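Local coordinates for protein DNA photolyase (Agrobacterium tumefaciens, PDB 4U63) that probably repairs cyclobutane pyrimidine dimers in DNA with light, using a flavin (FAD) cofactor and a methenyltetrahydrofolate antenna chromophore, at residues A[329-334]-A[380-385]; A[417-422]-A[482-487]. All coordinates share one frame; numbering follows the deposited sequence. Where two conformers were deposited one is given.

Interaction 1: A[329-334]-A[380-385]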
loop_
_atom_site.group_PDB
_atom_site.type_symbol
_atom_site.label_atom_id
_atom_site.label_comp_id
_atom_site.label_asym_id
_atom_site.label_seq_id
_atom_site.Cartn_x
_atom_site.Cartn_y
_atom_site.Cartn_z
ATOM N N ASP A 329 -0.832 -27.672 7.519
ATOM C CA ASP A 329 -0.684 -27.140 8.862
ATOM C C ASP A 329 0.788 -27.318 9.203
ATOM O O ASP A 329 1.195 -28.360 9.729
ATOM C CB ASP A 329 -1.591 -27.893 9.844
ATOM C CG ASP A 329 -1.437 -27.419 11.294
ATOM O OD1 ASP A 329 -0.773 -26.390 11.551
ATOM O OD2 ASP A 329 -1.992 -28.089 12.185
ATOM N N ASP A 330 1.583 -26.295 8.883
ATOM C CA ASP A 330 3.036 -26.345 9.043
ATOM C C ASP A 330 3.564 -24.959 9.410
ATOM O O ASP A 330 4.147 -24.234 8.584
ATOM C CB ASP A 330 3.682 -26.876 7.756
ATOM C CG ASP A 330 5.155 -27.224 7.923
ATOM O OD1 ASP A 330 5.798 -26.794 8.909
ATOM O OD2 ASP A 330 5.681 -27.934 7.042
ATOM N N GLU A 331 3.353 -24.602 10.671
ATOM C CA GLU A 331 3.753 -23.293 11.174
ATOM C C GLU A 331 5.285 -23.122 11.141
ATOM O O GLU A 331 5.778 -22.011 10.969
ATOM C CB GLU A 331 3.173 -23.083 12.578
ATOM C CG GLU A 331 3.419 -21.719 13.203
ATOM C CD GLU A 331 2.693 -20.558 12.526
ATOM O OE1 GLU A 331 1.858 -20.761 11.592
ATOM O OE2 GLU A 331 2.970 -19.414 12.955
ATOM N N LYS A 332 6.028 -24.220 11.285
ATOM C CA LYS A 332 7.490 -24.180 11.167
ATOM C C LYS A 332 7.945 -23.643 9.789
ATOM O O LYS A 332 8.800 -22.756 9.728
ATOM C CB LYS A 332 8.073 -25.568 11.450
ATOM C CG LYS A 332 9.586 -25.685 11.380
ATOM C CD LYS A 332 10.016 -27.122 11.664
ATOM C CE LYS A 332 11.503 -27.326 11.432
ATOM N NZ LYS A 332 12.332 -26.655 12.470
ATOM N N SER A 333 7.368 -24.165 8.701
ATOM C CA SER A 333 7.709 -23.692 7.353
ATOM C C SER A 333 7.245 -22.253 7.137
ATOM O O SER A 333 7.922 -21.473 6.462
ATOM C CB SER A 333 7.114 -24.606 6.278
ATOM O OG SER A 333 5.694 -24.554 6.284
ATOM N N PHE A 334 6.091 -21.903 7.704
ATOM C CA PHE A 334 5.592 -20.539 7.610
ATOM C C PHE A 334 6.569 -19.588 8.269
ATOM O O PHE A 334 6.890 -18.554 7.714
ATOM C CB PHE A 334 4.223 -20.375 8.264
ATOM C CG PHE A 334 3.731 -18.958 8.253
ATOM C CD1 PHE A 334 3.408 -18.330 7.051
ATOM C CD2 PHE A 334 3.600 -18.242 9.437
ATOM C CE1 PHE A 334 2.961 -17.018 7.038
ATOM C CE2 PHE A 334 3.150 -16.932 9.427
ATOM C CZ PHE A 334 2.833 -16.318 8.229
ATOM N N TRP A 380 -2.917 -18.674 1.706
ATOM C CA TRP A 380 -2.533 -17.325 1.259
ATOM C C TRP A 380 -2.907 -16.219 2.255
ATOM O O TRP A 380 -2.234 -15.193 2.330
ATOM C CB TRP A 380 -3.114 -17.009 -0.123
ATOM C CG TRP A 380 -4.609 -17.013 -0.234
ATOM C CD1 TRP A 380 -5.392 -18.051 -0.640
ATOM C CD2 TRP A 380 -5.500 -15.918 0.021
ATOM N NE1 TRP A 380 -6.709 -17.684 -0.640
ATOM C CE2 TRP A 380 -6.810 -16.383 -0.233
ATOM C CE3 TRP A 380 -5.321 -14.599 0.456
ATOM C CZ2 TRP A 380 -7.936 -15.573 -0.082
ATOM C CZ3 TRP A 380 -6.448 -13.790 0.607
ATOM C CH2 TRP A 380 -7.738 -14.284 0.336
ATOM N N ARG A 381 -3.965 -16.451 3.038
ATOM C CA ARG A 381 -4.411 -15.491 4.037
ATOM C C ARG A 381 -3.319 -15.254 5.087
ATOM O O ARG A 381 -3.211 -14.158 5.624
ATOM C CB ARG A 381 -5.692 -15.973 4.712
ATOM C CG ARG A 381 -6.897 -16.078 3.798
ATOM C CD ARG A 381 -7.909 -17.065 4.412
ATOM N NE ARG A 381 -9.028 -17.346 3.529
ATOM C CZ ARG A 381 -9.078 -18.296 2.582
ATOM N NH1 ARG A 381 -8.049 -19.129 2.331
ATOM N NH2 ARG A 381 -10.187 -18.413 1.864
ATOM N N LYS A 382 -2.505 -16.275 5.367
ATOM C CA LYS A 382 -1.398 -16.111 6.318
ATOM C C LYS A 382 -0.324 -15.188 5.750
ATOM O O LYS A 382 0.214 -14.346 6.465
ATOM C CB LYS A 382 -0.807 -17.459 6.707
ATOM C CG LYS A 382 -1.754 -18.284 7.573
ATOM C CD LYS A 382 -1.301 -19.723 7.708
ATOM C CE LYS A 382 -0.032 -19.875 8.529
ATOM N NZ LYS A 382 -0.207 -19.457 9.947
ATOM N N GLY A 383 -0.017 -15.347 4.468
ATOM C CA GLY A 383 0.925 -14.448 3.790
ATOM C C GLY A 383 0.397 -13.019 3.723
ATOM O O GLY A 383 1.130 -12.057 3.958
ATOM N N GLU A 384 -0.884 -12.891 3.386
ATOM C CA GLU A 384 -1.563 -11.599 3.353
ATOM C C GLU A 384 -1.430 -10.878 4.703
ATOM O O GLU A 384 -1.097 -9.679 4.755
ATOM C CB GLU A 384 -3.045 -11.809 2.978
ATOM C CG GLU A 384 -3.797 -10.544 2.582
ATOM C CD GLU A 384 -4.392 -9.758 3.745
ATOM O OE1 GLU A 384 -4.516 -10.288 4.867
ATOM O OE2 GLU A 384 -4.753 -8.583 3.526
ATOM N N LYS A 385 -1.686 -11.608 5.795
ATOM C CA LYS A 385 -1.579 -11.043 7.143
ATOM C C LYS A 385 -0.152 -10.637 7.484
ATOM O O LYS A 385 0.058 -9.604 8.099
ATOM C CB LYS A 385 -2.106 -12.016 8.200
ATOM C CG LYS A 385 -3.609 -12.178 8.162
ATOM C CD LYS A 385 -4.146 -13.025 9.307
ATOM C CE LYS A 385 -5.644 -13.268 9.167
ATOM N NZ LYS A 385 -6.017 -13.960 7.908
#
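Lys382 reaches from helix 380-390 across one face of the Phe334 ring and ends on the carboxylate of Glu331, both partners lying in the first turn of helix 331-338. Its chain bends at chi3 and chi4, 69° and 64°, which lays CE and NZ over the ring. Lys382 CE stands 4.0 Å from the centroid of the Phe334 ring, close to the ring normal but displaced toward the rim, in a CH-pi contact. Lys382 NZ is over the same face, 4.3 Å from the centroid of the Phe334 ring, which makes a cation-pi pair. From there Lys382 NZ donates to Glu331 OE1 at 2.9 Å, meeting the syn lone pair of the carboxylate in a salt bridge. Glu331 starts off to one side, and the bend at its chi2 (68°) brings the carboxylate round to the ammonium group. The far end of the ring meets the base of the lysine: Phe334 CE1 lies 3.8 Å from Lys382 CB, and Phe334 CZ 3.7 Å from Lys382 O. Beyond the two segments, Phe334 also packs on Leu372 of helix 362-375 and on Ile378. Asp330 is the N-cap of helix 331-338: its OD1 accepts from Ser333 N at 3.1 Å, from above the carboxylate plane. The contact thus joins two helices of the FAD-binding domain, with Gly383, next to the lysine, about 8 Å from the bound FAD between nearest atoms. A single ammonium group serves both an anion and an aromatic face, so the carboxylate and the ring together probably favour the charged form of Lys382.

Interaction 2: A[417-422]-A[482-487]; sequences FRIFNP and KARERA
The irregular backbone of 417-422 runs past one side of helix 480-495, coming nearest where the CA atoms of Ile419 and Arg484 are 7.0 Å apart. Two side chains of the helix, Arg484 and Ala487, meet this strip in different ways. Arg484 is extended from CG to NE, and with CG anti to the backbone N (chi1 -173°) it carries its guanidinium out to the main chain of the loop. Arg484 NH1 ends 3.2 Å from Ile419 O, which lies at the edge of the guanidinium and near its plane, and the same nitrogen rests 3.7 Å from Ile419 CB. Water 2 makes the clear bridge, accepting from both Ile419 N (2.8 Å) and Arg484 NH1 (2.9 Å), and it too lies in the guanidinium plane. Water 1 is a weaker link: it donates to Phe417 O at 2.7 Å and takes a weak bond from Arg484 NH2. Waters 1 and 2 thus connect the guanidinium to the main chain at Phe417 and Ile419. The apolar part is small: Ile419 points toward the helix, its CG1 branch lying beside the backbone N (chi1 -55°), and CD1 touches Ala487 CB at 3.9 Å. Hydrated polar links and a buried methyl contact thus lie side by side. Phe417 lies on Leu488 and Tyr491 of helix 480-495. The strip leads straight into helix 422-429, where Asn421 is the N-cap and Pro422 packs on helices 345-357 and 362-375. Just ahead of that helix, Ile419 packs against both Leu488 of helix 480-495 and Lys374 and His375 of helix 362-375.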
loop_
_atom_site.group_PDB
_atom_site.type_symbol
_atom_site.label_atom_id
_atom_site.label_comp_id
_atom_site.label_asym_id
_atom_site.label_seq_id
_atom_site.Cartn_x
_atom_site.Cartn_y
_atom_site.Cartn_z
ATOM N N PHE A 417 -1.909 -24.454 -11.549
ATOM C CA PHE A 417 -0.960 -25.440 -12.078
ATOM C C PHE A 417 0.319 -24.857 -12.688
ATOM O O PHE A 417 1.271 -25.598 -12.918
ATOM C CB PHE A 417 -1.644 -26.395 -13.081
ATOM C CG PHE A 417 -2.248 -25.717 -14.288
ATOM C CD1 PHE A 417 -1.445 -25.242 -15.324
ATOM C CD2 PHE A 417 -3.631 -25.585 -14.406
ATOM C CE1 PHE A 417 -2.003 -24.629 -16.435
ATOM C CE2 PHE A 417 -4.197 -24.974 -15.518
ATOM C CZ PHE A 417 -3.382 -24.495 -16.535
ATOM N N ARG A 418 0.342 -23.554 -12.967
ATOM C CA ARG A 418 1.581 -22.880 -13.374
ATOM C C ARG A 418 2.450 -22.628 -12.149
ATOM O O ARG A 418 2.166 -21.717 -11.368
ATOM C CB ARG A 418 1.304 -21.547 -14.051
ATOM C CG ARG A 418 0.982 -21.636 -15.518
ATOM C CD ARG A 418 1.055 -20.257 -16.138
ATOM N NE ARG A 418 0.685 -20.315 -17.540
ATOM C CZ ARG A 418 1.496 -20.693 -18.529
ATOM N NH1 ARG A 418 2.762 -21.050 -18.293
ATOM N NH2 ARG A 418 1.032 -20.712 -19.775
ATOM N N ILE A 419 3.499 -23.430 -11.993
ATOM C CA ILE A 419 4.403 -23.349 -10.841
ATOM C C ILE A 419 5.836 -23.267 -11.332
ATOM O O ILE A 419 6.396 -24.265 -11.783
ATOM C CB ILE A 419 4.296 -24.595 -9.951
ATOM C CG1 ILE A 419 2.857 -24.832 -9.510
ATOM C CG2 ILE A 419 5.225 -24.465 -8.740
ATOM C CD1 ILE A 419 2.644 -26.183 -8.885
ATOM N N PHE A 420 6.434 -22.095 -11.255
ATOM C CA PHE A 420 7.835 -21.954 -11.642
ATOM C C PHE A 420 8.753 -22.132 -10.471
ATOM O O PHE A 420 8.395 -21.846 -9.322
ATOM C CB PHE A 420 8.122 -20.598 -12.257
ATOM C CG PHE A 420 7.273 -20.294 -13.429
ATOM C CD1 PHE A 420 7.515 -20.893 -14.649
ATOM C CD2 PHE A 420 6.224 -19.413 -13.310
ATOM C CE1 PHE A 420 6.724 -20.611 -15.739
ATOM C CE2 PHE A 420 5.426 -19.127 -14.391
ATOM C CZ PHE A 420 5.677 -19.728 -15.606
ATOM N N ASN A 421 9.951 -22.597 -10.805
ATOM C CA ASN A 421 11.025 -22.746 -9.865
ATOM C C ASN A 421 11.533 -21.353 -9.490
ATOM O O ASN A 421 11.877 -20.568 -10.372
ATOM C CB ASN A 421 12.146 -23.571 -10.498
ATOM C CG ASN A 421 13.123 -24.110 -9.481
ATOM O OD1 ASN A 421 13.313 -23.531 -8.418
ATOM N ND2 ASN A 421 13.751 -25.237 -9.806
ATOM N N PRO A 422 11.568 -21.034 -8.183
ATOM C CA PRO A 422 12.164 -19.771 -7.725
ATOM C C PRO A 422 13.591 -19.570 -8.233
ATOM O O PRO A 422 14.009 -18.444 -8.466
ATOM C CB PRO A 422 12.185 -19.914 -6.204
ATOM C CG PRO A 422 11.190 -20.959 -5.872
ATOM C CD PRO A 422 10.975 -21.812 -7.076
ATOM N N LYS A 482 9.484 -32.304 -5.493
ATOM C CA LYS A 482 8.520 -32.867 -4.533
ATOM C C LYS A 482 7.433 -31.843 -4.174
ATOM O O LYS A 482 6.258 -32.194 -4.035
ATOM C CB LYS A 482 9.225 -33.336 -3.253
ATOM C CG LYS A 482 10.332 -34.366 -3.470
ATOM C CD LYS A 482 9.873 -35.797 -3.267
ATOM C CE LYS A 482 10.993 -36.783 -3.590
ATOM N NZ LYS A 482 12.230 -36.559 -2.783
ATOM N N ALA A 483 7.829 -30.582 -4.021
ATOM C CA ALA A 483 6.881 -29.513 -3.682
ATOM C C ALA A 483 5.884 -29.325 -4.812
ATOM O O ALA A 483 4.685 -29.192 -4.587
ATOM C CB ALA A 483 7.608 -28.213 -3.409
ATOM N N ARG A 484 6.406 -29.329 -6.029
ATOM C CA ARG A 484 5.589 -29.233 -7.224
ATOM C C ARG A 484 4.567 -30.388 -7.300
ATOM O O ARG A 484 3.377 -30.144 -7.517
ATOM C CB ARG A 484 6.493 -29.208 -8.457
ATOM C CG ARG A 484 5.750 -28.948 -9.738
ATOM C CD ARG A 484 6.615 -29.156 -10.964
ATOM N NE ARG A 484 5.737 -29.389 -12.099
ATOM C CZ ARG A 484 5.107 -28.444 -12.796
ATOM N NH1 ARG A 484 5.269 -27.150 -12.517
ATOM N NH2 ARG A 484 4.312 -28.804 -13.801
ATOM N N GLU A 485 5.031 -31.623 -7.109
ATOM C CA GLU A 485 4.139 -32.803 -7.101
ATOM C C GLU A 485 3.053 -32.688 -6.036
ATOM O O GLU A 485 1.892 -33.010 -6.280
ATOM C CB GLU A 485 4.918 -34.098 -6.850
ATOM C CG GLU A 485 5.797 -34.562 -7.992
ATOM C CD GLU A 485 6.744 -35.678 -7.572
ATOM O OE1 GLU A 485 6.424 -36.430 -6.627
ATOM O OE2 GLU A 485 7.815 -35.805 -8.184
ATOM N N ARG A 486 3.448 -32.237 -4.849
ATOM C CA ARG A 486 2.515 -32.068 -3.737
ATOM C C ARG A 486 1.437 -31.027 -4.048
ATOM O O ARG A 486 0.267 -31.249 -3.771
ATOM C CB ARG A 486 3.277 -31.673 -2.476
ATOM C CG ARG A 486 2.433 -31.616 -1.215
ATOM C CD ARG A 486 3.315 -31.443 0.006
ATOM N NE ARG A 486 4.058 -30.181 -0.033
ATOM C CZ ARG A 486 4.970 -29.809 0.867
ATOM N NH1 ARG A 486 5.273 -30.597 1.901
ATOM N NH2 ARG A 486 5.588 -28.637 0.734
ATOM N N ALA A 487 1.838 -29.897 -4.625
ATOM C CA ALA A 487 0.896 -28.824 -4.941
ATOM C C ALA A 487 -0.094 -29.266 -6.028
ATOM O O ALA A 487 -1.298 -29.000 -5.939
ATOM C CB ALA A 487 1.648 -27.579 -5.371
HETATM O O HOH W 1 1.848 -27.722 -14.460
HETATM O O HOH W 2 4.299 -25.037 -14.174
HETATM O O HOH W 3 7.904 -26.156 -11.968
#

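Followed from the N terminus, the chain first closes interaction 1: 45 residues, mostly helical, separate 329-334 from 380-385, including helices 345-357 and 362-375. It then passes through helix 398-407 into the loop at 417-422, and interaction 2 closes when helix 480-495 returns 482-487 to that loop after 59 residues. The two closures follow in series, neither nested nor crossed. The centres of interaction 1 and interaction 2 are about 17 Å apart, and the two do not touch. Helix 362-375 relates them, packing on Phe334 of the first and on Ile419 and Pro422 of the second. Interaction 1 lies toward the flavin; interaction 2 ties helix 480-495, the last of the chain, to the loop before helix 422-429.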